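Local atomic coordinates of probable glutathione reductase (Sinorhizobium meliloti, PDB entry 4DNA), a protein that probably catalyses the NADPH-dependent reduction of glutathione disulfide to glutathione, working as a homodimer with one FAD bound per subunit. Residues A[398-403]-A[427-432]; A[367-372]-A[393-398]; A[172-177]-A[253-258]. All coordinates share one frame; numbering follows the deposited sequence.

From the N terminus, interaction 3 comes first: it closes a 75-residue loop between 172-177, which holds the first strand of a Rossmann-type parallel sheet, and 253-258, which holds the last strand of a three-stranded antiparallel sheet. Interaction 2 follows, pairing 367-372 with 393-398 across a loop of 20 residues, and interaction 1 then joins 398-403 to 427-432 across 23 more. The three lie in series, neither nested nor crossed. Interactions 1 and 2 share A398, their centres 8 Å apart; interaction 2 pairs two strands of the dimerisation domain's antiparallel sheet, and interaction 1 ties that sheet to helix 429-433. Interaction 3 belongs to the pyridine nucleotide-binding part, its centre more than 40 Å from both.

Interaction 1: residues A[398-403]-A[427-432]; sequences ADRKVV and CTKDDF
R400 and D430 form a salt bridge in which NH2 of R400 donates to OD1 of D430 over 3.1 Å. The acceptor lies near the guanidinium plane, but the donor stands well above the carboxylate plane. The planes are turned 72° against each other; the second bond, from NE of R400 to OD2 of D430, is bent and weak. Bends at chi2 and chi3 of R400 carry its guanidinium obliquely across the K429 side chain, whose CB sits over one face while CG of K429 approaches NH1 of R400 to 3.4 Å.

Two backbone bonds bracket the single bridge between K401 and T428. The amide N of K429 donates to O of R400 at 2.7 Å, nearly along the carbonyl axis, so the first turn of helix 429-433 finds an acceptor from another segment. N of V402 donates to O of C427 at 3.1 Å. T428 is the N-cap, with D431 completing a capping box: T428 OG1, at chi1 60°, accepts from D431 N, and T428 N donates to D431 OD2 at 2.7 Å. Next to the bridge, CG2 of V402 touches CE1 of F432 at 3.9 Å, the two side chains crossing at about a right angle.

Farther out, NH1 of R400 is shared by E369 and the hydroxyl of Y371, while NZ of K429 pairs with D433. V402 also packs on L393 and V395 of strand 389-396 and on L423 of helix 412-424, and F432 meets I421 of the second subunit, so the contact joins strand 402-408 and the residues before it to a short helix at the dimer interface.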
loop_
_atom_site.group_PDB
_atom_site.type_symbol
_atom_site.label_atom_id
_atom_site.label_comp_id
_atom_site.label_asym_id
_atom_site.label_seq_id
_atom_site.Cartn_x
_atom_site.Cartn_y
_atom_site.Cartn_z
ATOM N N ALA A 398 4.115 -29.325 0.855
ATOM C CA ALA A 398 5.035 -30.071 -0.003
ATOM C C ALA A 398 6.047 -29.193 -0.749
ATOM O O ALA A 398 7.155 -29.634 -0.979
ATOM C CB ALA A 398 4.254 -30.916 -0.990
ATOM N N ASP A 399 5.634 -28.002 -1.155
ATOM C CA ASP A 399 6.426 -27.062 -1.930
ATOM C C ASP A 399 7.073 -26.010 -1.121
ATOM O O ASP A 399 8.148 -25.577 -1.396
ATOM C CB ASP A 399 5.484 -26.241 -2.762
ATOM C CG ASP A 399 5.035 -26.932 -3.933
ATOM O OD1 ASP A 399 5.765 -27.811 -4.370
ATOM O OD2 ASP A 399 3.957 -26.602 -4.421
ATOM N N ARG A 400 6.327 -25.550 -0.150
ATOM C CA ARG A 400 6.494 -24.271 0.516
ATOM C C ARG A 400 5.926 -23.097 -0.309
ATOM O O ARG A 400 6.049 -21.928 0.085
ATOM C CB ARG A 400 7.946 -24.073 0.981
ATOM C CG ARG A 400 8.337 -25.060 2.066
ATOM C CD ARG A 400 7.582 -24.751 3.342
ATOM N NE ARG A 400 8.297 -23.735 4.103
ATOM C CZ ARG A 400 7.748 -22.884 4.965
ATOM N NH1 ARG A 400 6.444 -22.896 5.188
ATOM N NH2 ARG A 400 8.513 -21.998 5.595
ATOM N N LYS A 401 5.257 -23.416 -1.416
ATOM C CA LYS A 401 4.637 -22.386 -2.252
ATOM C C LYS A 401 3.557 -21.605 -1.519
ATOM O O LYS A 401 2.652 -22.198 -0.942
ATOM C CB LYS A 401 3.985 -23.003 -3.502
ATOM C CG LYS A 401 4.919 -23.415 -4.622
ATOM C CD LYS A 401 5.880 -22.310 -5.027
ATOM C CE LYS A 401 6.770 -22.761 -6.187
ATOM N NZ LYS A 401 6.014 -22.828 -7.475
ATOM N N VAL A 402 3.612 -20.279 -1.584
ATOM C CA VAL A 402 2.424 -19.498 -1.239
ATOM C C VAL A 402 1.390 -19.630 -2.368
ATOM O O VAL A 402 1.653 -19.280 -3.491
ATOM C CB VAL A 402 2.742 -18.027 -0.983
ATOM C CG1 VAL A 402 1.454 -17.286 -0.670
ATOM C CG2 VAL A 402 3.748 -17.894 0.154
ATOM N N VAL A 403 0.224 -20.158 -2.063
ATOM C CA VAL A 403 -0.775 -20.448 -3.083
ATOM C C VAL A 403 -1.955 -19.479 -2.943
ATOM O O VAL A 403 -2.863 -19.455 -3.783
ATOM C CB VAL A 403 -1.288 -21.920 -2.979
ATOM C CG1 VAL A 403 -0.158 -22.930 -3.183
ATOM C CG2 VAL A 403 -1.998 -22.177 -1.648
ATOM N N CYS A 427 6.686 -17.726 -5.700
ATOM C CA CYS A 427 7.456 -17.535 -4.468
ATOM C C CYS A 427 7.085 -18.494 -3.328
ATOM O O CYS A 427 5.911 -18.882 -3.156
ATOM C CB CYS A 427 7.400 -16.078 -3.997
ATOM S SG CYS A 427 8.647 -15.011 -4.783
ATOM N N THR A 428 8.090 -18.872 -2.542
ATOM C CA THR A 428 7.882 -19.796 -1.437
ATOM C C THR A 428 7.781 -19.032 -0.134
ATOM O O THR A 428 8.264 -17.900 -0.053
ATOM C CB THR A 428 9.027 -20.814 -1.331
ATOM O OG1 THR A 428 10.270 -20.128 -1.123
ATOM C CG2 THR A 428 9.111 -21.661 -2.588
ATOM N N LYS A 429 7.173 -19.652 0.883
ATOM C CA LYS A 429 7.041 -19.063 2.226
ATOM C C LYS A 429 8.418 -18.703 2.764
ATOM O O LYS A 429 8.581 -17.818 3.604
ATOM C CB LYS A 429 6.310 -20.034 3.175
ATOM C CG LYS A 429 6.117 -19.561 4.624
ATOM C CD LYS A 429 5.357 -18.242 4.727
ATOM C CE LYS A 429 5.139 -17.771 6.153
ATOM N NZ LYS A 429 6.382 -17.370 6.856
ATOM N N ASP A 430 9.420 -19.390 2.241
ATOM C CA ASP A 430 10.797 -19.134 2.608
ATOM C C ASP A 430 11.302 -17.818 2.012
ATOM O O ASP A 430 11.854 -17.016 2.765
ATOM C CB ASP A 430 11.663 -20.357 2.299
ATOM C CG ASP A 430 11.124 -21.608 2.982
ATOM O OD1 ASP A 430 11.284 -21.738 4.211
ATOM O OD2 ASP A 430 10.484 -22.431 2.303
ATOM N N ASP A 431 11.075 -17.563 0.715
ATOM C CA ASP A 431 11.387 -16.244 0.124
ATOM C C ASP A 431 10.857 -15.121 1.001
ATOM O O ASP A 431 11.537 -14.098 1.210
ATOM C CB ASP A 431 10.756 -16.060 -1.262
ATOM C CG ASP A 431 11.218 -17.094 -2.275
ATOM O OD1 ASP A 431 12.430 -17.400 -2.300
ATOM O OD2 ASP A 431 10.364 -17.585 -3.057
ATOM N N PHE A 432 9.632 -15.315 1.500
ATOM C CA PHE A 432 9.005 -14.336 2.385
ATOM C C PHE A 432 9.795 -14.146 3.680
ATOM O O PHE A 432 10.030 -13.009 4.093
ATOM C CB PHE A 432 7.592 -14.749 2.766
ATOM C CG PHE A 432 6.534 -14.344 1.794
ATOM C CD1 PHE A 432 6.530 -14.833 0.487
ATOM C CD2 PHE A 432 5.481 -13.543 2.209
ATOM C CE1 PHE A 432 5.518 -14.494 -0.390
ATOM C CE2 PHE A 432 4.458 -13.208 1.331
ATOM C CZ PHE A 432 4.483 -13.679 0.029
#

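Interaction 2: residues A[367-372]-A[393-398]; sequences EIEVYR and LVVNAA
Residues 367-372 and 393-396 run antiparallel, their directions 156° apart, with E369-V395 and Y371-L393 as hydrogen-bonded pairs and I368-N396 and V370-V394 as non-hydrogen-bonded pairs between and beyond them. Each bonded pair makes two bonds; the straightest joins N of L393 to O of Y371 at 2.8 Å. Past the last pair, N of A397 donates to O of E367 at 3.1 Å from above the carbonyl plane. There strand 389-396 ends in an Asx turn, OD1 of N396 accepting from N of A398, and a water donates to both N396 OD1 and E367 O.

Both strands belong to the antiparallel sheet of the dimerisation domain, where 402-408 lies next to 389-396 and 454-457 next to 367-375. I368, V370, V394 and N396 share a face; A361 of helix 358-364 packs on I368 and V394. On the other face, Y371 points its CG anti to the carbonyl carbon (chi1 -65°), so that CE1 of Y371 meets CG2 of V395 obliquely at 4.0 Å, while O of L393 lies at the ring edge. CB of Y371 touches CB of L393 at 3.9 Å. An alanine in place of Y371 would probably loosen the packing against V395 and deprive R400 of a hydroxyl partner, as the ring and its OH would be gone. E369 runs extended beyond CG; its OE1 passes CG1 of V395 at 3.7 Å and forms a salt bridge with NH1 of R400. At the end of the pair away from the connecting residues, CB of E367 packs on CB of A397 at 3.6 Å.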
loop_
_atom_site.group_PDB
_atom_site.type_symbol
_atom_site.label_atom_id
_atom_site.label_comp_id
_atom_site.label_asym_id
_atom_site.label_seq_id
_atom_site.Cartn_x
_atom_site.Cartn_y
_atom_site.Cartn_z
ATOM N N GLU A 367 -1.783 -31.386 2.407
ATOM C CA GLU A 367 -1.208 -30.755 3.578
ATOM C C GLU A 367 -0.956 -29.297 3.287
ATOM O O GLU A 367 -0.227 -28.957 2.352
ATOM C CB GLU A 367 0.111 -31.427 3.909
ATOM C CG GLU A 367 0.134 -32.128 5.253
ATOM C CD GLU A 367 0.731 -31.260 6.353
ATOM O OE1 GLU A 367 1.573 -31.766 7.127
ATOM O OE2 GLU A 367 0.370 -30.064 6.442
ATOM N N ILE A 368 -1.571 -28.419 4.062
ATOM C CA ILE A 368 -1.309 -26.995 3.866
ATOM C C ILE A 368 -0.884 -26.349 5.165
ATOM O O ILE A 368 -1.192 -26.860 6.243
ATOM C CB ILE A 368 -2.501 -26.232 3.252
ATOM C CG1 ILE A 368 -3.778 -26.524 4.027
ATOM C CG2 ILE A 368 -2.668 -26.602 1.790
ATOM C CD1 ILE A 368 -4.876 -25.531 3.735
ATOM N N GLU A 369 -0.155 -25.244 5.059
ATOM C CA GLU A 369 0.167 -24.443 6.235
ATOM C C GLU A 369 -0.464 -23.071 6.055
ATOM O O GLU A 369 -0.441 -22.496 4.959
ATOM C CB GLU A 369 1.680 -24.359 6.465
ATOM C CG GLU A 369 2.337 -25.721 6.693
ATOM C CD GLU A 369 3.830 -25.795 6.353
ATOM O OE1 GLU A 369 4.334 -25.004 5.524
ATOM O OE2 GLU A 369 4.508 -26.683 6.915
ATOM N N VAL A 370 -1.070 -22.572 7.128
ATOM C CA VAL A 370 -1.770 -21.287 7.105
ATOM C C VAL A 370 -1.119 -20.322 8.101
ATOM O O VAL A 370 -0.805 -20.690 9.252
ATOM C CB VAL A 370 -3.277 -21.453 7.382
ATOM C CG1 VAL A 370 -3.971 -20.106 7.428
ATOM C CG2 VAL A 370 -3.913 -22.333 6.319
ATOM N N TYR A 371 -0.900 -19.096 7.625
ATOM C CA TYR A 371 -0.200 -18.090 8.377
ATOM C C TYR A 371 -1.131 -16.880 8.523
ATOM O O TYR A 371 -1.331 -16.119 7.583
ATOM C CB TYR A 371 1.128 -17.775 7.681
ATOM C CG TYR A 371 2.133 -18.951 7.642
ATOM C CD1 TYR A 371 2.062 -19.935 6.646
ATOM C CD2 TYR A 371 3.170 -19.057 8.583
ATOM C CE1 TYR A 371 2.978 -20.978 6.597
ATOM C CE2 TYR A 371 4.079 -20.105 8.542
ATOM C CZ TYR A 371 3.973 -21.062 7.548
ATOM O OH TYR A 371 4.860 -22.114 7.495
ATOM N N ARG A 372 -1.726 -16.734 9.709
ATOM C CA ARG A 372 -2.819 -15.789 9.933
ATOM C C ARG A 372 -2.411 -14.723 10.933
ATOM O O ARG A 372 -1.918 -15.022 12.016
ATOM C CB ARG A 372 -4.062 -16.522 10.446
ATOM C CG ARG A 372 -5.369 -15.757 10.266
ATOM C CD ARG A 372 -6.514 -16.317 11.091
ATOM N NE ARG A 372 -7.733 -15.516 10.936
ATOM C CZ ARG A 372 -8.169 -14.600 11.807
ATOM N NH1 ARG A 372 -7.503 -14.348 12.931
ATOM N NH2 ARG A 372 -9.287 -13.929 11.558
ATOM N N LEU A 393 -1.839 -15.836 4.855
ATOM C CA LEU A 393 -1.075 -16.536 3.834
ATOM C C LEU A 393 -1.399 -18.014 3.820
ATOM O O LEU A 393 -1.463 -18.641 4.891
ATOM C CB LEU A 393 0.418 -16.371 4.088
ATOM C CG LEU A 393 0.999 -15.012 3.697
ATOM C CD1 LEU A 393 2.435 -14.858 4.170
ATOM C CD2 LEU A 393 0.915 -14.862 2.202
ATOM N N VAL A 394 -1.592 -18.574 2.619
ATOM C CA VAL A 394 -1.880 -20.012 2.469
ATOM C C VAL A 394 -0.754 -20.702 1.676
ATOM O O VAL A 394 -0.384 -20.241 0.584
ATOM C CB VAL A 394 -3.250 -20.263 1.813
ATOM C CG1 VAL A 394 -3.567 -21.746 1.809
ATOM C CG2 VAL A 394 -4.349 -19.492 2.532
ATOM N N VAL A 395 -0.219 -21.795 2.232
ATOM C CA VAL A 395 1.031 -22.406 1.761
ATOM C C VAL A 395 0.946 -23.926 1.553
ATOM O O VAL A 395 0.387 -24.652 2.390
ATOM C CB VAL A 395 2.156 -22.099 2.753
ATOM C CG1 VAL A 395 3.373 -22.988 2.528
ATOM C CG2 VAL A 395 2.509 -20.619 2.675
ATOM N N ASN A 396 1.509 -24.414 0.449
ATOM C CA ASN A 396 1.574 -25.846 0.211
ATOM C C ASN A 396 2.738 -26.482 0.969
ATOM O O ASN A 396 3.891 -26.188 0.691
ATOM C CB ASN A 396 1.669 -26.148 -1.284
ATOM C CG ASN A 396 1.627 -27.640 -1.592
ATOM O OD1 ASN A 396 1.925 -28.486 -0.752
ATOM N ND2 ASN A 396 1.268 -27.962 -2.814
ATOM N N ALA A 397 2.413 -27.371 1.911
ATOM C CA ALA A 397 3.410 -28.012 2.774
ATOM C C ALA A 397 4.485 -28.761 2.005
ATOM O O ALA A 397 5.624 -28.820 2.453
ATOM C CB ALA A 397 2.741 -28.938 3.774
ATOM N N ALA A 398 4.115 -29.325 0.855
ATOM C CA ALA A 398 5.035 -30.071 -0.003
ATOM C C ALA A 398 6.047 -29.193 -0.749
ATOM O O ALA A 398 7.155 -29.634 -0.979
ATOM C CB ALA A 398 4.254 -30.916 -0.990
HETATM O O HOH W 1 0.620 -30.844 -0.045
#

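Interaction 3: residues A[172-177]-A[253-258]; sequences SILIAG and GEIVAD
Strands 172-176 and 254-257 do not pair as neighbours in a sheet; their axes approach to 6.3 Å, with directions 128° apart, and they come together at S172 and A257. Here two bonds cross between S172 and D258 in opposite senses. N of D258 donates to OG of S172 at 3.0 Å, the hydroxyl oxygen being turned between the backbone N and the carbonyl carbon (chi1 52°). N of S172 donates to OD2 of D258 at 3.3 Å, meeting it from above the carboxylate plane. The same OD2 also accepts from N of E171, and OD1 of D258 pairs with R244, so both oxygens have partners and the carboxylate is likely to stay ionised.

Farther along, the strands meet through apolar groups: CB of A257 lies 4.3 Å from CB of L174, and CD1 of L174 touches CD1 of I255 at 4.2 Å, the two branched chains crossing at about a right angle. Strand 172-176 belongs to a Rossmann-type parallel sheet and leads into G177 of a GxGxxA turn predicted to bind the dinucleotide; the contact sets the antiparallel sheet against the face carrying L174, and beyond D258 the chain forms strand 259-262, the parallel neighbour of 172-176.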
loop_
_atom_site.group_PDB
_atom_site.type_symbol
_atom_site.label_atom_id
_atom_site.label_comp_id
_atom_site.label_asym_id
_atom_site.label_seq_id
_atom_site.Cartn_x
_atom_site.Cartn_y
_atom_site.Cartn_z
ATOM N N SER A 172 -32.133 6.894 3.311
ATOM C CA SER A 172 -31.990 5.453 3.523
ATOM C C SER A 172 -31.893 4.706 2.190
ATOM O O SER A 172 -32.537 5.099 1.210
ATOM C CB SER A 172 -33.126 4.891 4.391
ATOM O OG SER A 172 -34.393 5.269 3.888
ATOM N N ILE A 173 -31.063 3.655 2.164
ATOM C CA ILE A 173 -30.962 2.728 1.024
ATOM C C ILE A 173 -31.002 1.252 1.461
ATOM O O ILE A 173 -30.504 0.887 2.531
ATOM C CB ILE A 173 -29.706 2.978 0.148
ATOM C CG1 ILE A 173 -29.907 2.390 -1.253
ATOM C CG2 ILE A 173 -28.440 2.404 0.788
ATOM C CD1 ILE A 173 -29.038 3.032 -2.312
ATOM N N LEU A 174 -31.595 0.413 0.617
ATOM C CA LEU A 174 -31.545 -1.021 0.811
ATOM C C LEU A 174 -30.957 -1.662 -0.426
ATOM O O LEU A 174 -31.522 -1.531 -1.510
ATOM C CB LEU A 174 -32.941 -1.600 1.090
ATOM C CG LEU A 174 -33.025 -3.129 1.110
ATOM C CD1 LEU A 174 -32.454 -3.677 2.398
ATOM C CD2 LEU A 174 -34.441 -3.626 0.907
ATOM N N ILE A 175 -29.844 -2.369 -0.244
ATOM C CA ILE A 175 -29.136 -3.014 -1.342
ATOM C C ILE A 175 -29.180 -4.537 -1.304
ATOM O O ILE A 175 -28.537 -5.164 -0.470
ATOM C CB ILE A 175 -27.660 -2.607 -1.388
ATOM C CG1 ILE A 175 -27.533 -1.101 -1.547
ATOM C CG2 ILE A 175 -26.967 -3.327 -2.531
ATOM C CD1 ILE A 175 -26.240 -0.543 -0.997
ATOM N N ALA A 176 -29.920 -5.117 -2.243
ATOM C CA ALA A 176 -29.877 -6.549 -2.506
ATOM C C ALA A 176 -28.633 -6.915 -3.328
ATOM O O ALA A 176 -28.282 -6.222 -4.298
ATOM C CB ALA A 176 -31.138 -6.970 -3.236
ATOM N N GLY A 177 -27.966 -7.996 -2.947
ATOM C CA GLY A 177 -26.776 -8.454 -3.662
ATOM C C GLY A 177 -25.701 -8.812 -2.657
ATOM O O GLY A 177 -25.641 -8.220 -1.583
ATOM N N GLY A 253 -39.811 -9.204 7.275
ATOM C CA GLY A 253 -40.993 -8.349 7.038
ATOM C C GLY A 253 -40.803 -7.333 5.917
ATOM O O GLY A 253 -40.113 -7.606 4.921
ATOM N N GLU A 254 -41.392 -6.148 6.079
ATOM C CA GLU A 254 -41.269 -5.096 5.063
ATOM C C GLU A 254 -40.389 -3.918 5.484
ATOM O O GLU A 254 -40.589 -3.326 6.543
ATOM C CB GLU A 254 -42.646 -4.626 4.568
ATOM C CG GLU A 254 -43.631 -4.163 5.639
ATOM C CD GLU A 254 -45.054 -4.078 5.120
ATOM O OE1 GLU A 254 -45.292 -4.460 3.956
ATOM O OE2 GLU A 254 -45.944 -3.639 5.880
ATOM N N ILE A 255 -39.418 -3.591 4.633
ATOM C CA ILE A 255 -38.438 -2.551 4.935
ATOM C C ILE A 255 -38.668 -1.351 4.034
ATOM O O ILE A 255 -38.746 -1.489 2.799
ATOM C CB ILE A 255 -36.971 -3.024 4.741
ATOM C CG1 ILE A 255 -36.846 -4.539 4.891
ATOM C CG2 ILE A 255 -36.040 -2.303 5.709
ATOM C CD1 ILE A 255 -35.420 -5.031 5.022
ATOM N N VAL A 256 -38.770 -0.174 4.645
ATOM C CA VAL A 256 -38.964 1.037 3.862
ATOM C C VAL A 256 -37.637 1.754 3.702
ATOM O O VAL A 256 -36.888 1.895 4.665
ATOM C CB VAL A 256 -40.013 1.980 4.488
ATOM C CG1 VAL A 256 -40.388 3.067 3.491
ATOM C CG2 VAL A 256 -41.268 1.220 4.900
ATOM N N ALA A 257 -37.332 2.186 2.483
ATOM C CA ALA A 257 -36.118 2.983 2.239
ATOM C C ALA A 257 -36.335 3.975 1.113
ATOM O O ALA A 257 -37.241 3.799 0.296
ATOM C CB ALA A 257 -34.936 2.082 1.931
ATOM N N ASP A 258 -35.512 5.021 1.077
ATOM C CA ASP A 258 -35.568 5.997 -0.011
ATOM C C ASP A 258 -35.266 5.370 -1.386
ATOM O O ASP A 258 -35.954 5.637 -2.363
ATOM C CB ASP A 258 -34.658 7.191 0.279
ATOM C CG ASP A 258 -35.273 8.174 1.259
ATOM O OD1 ASP A 258 -36.501 8.364 1.227
ATOM O OD2 ASP A 258 -34.533 8.779 2.059
#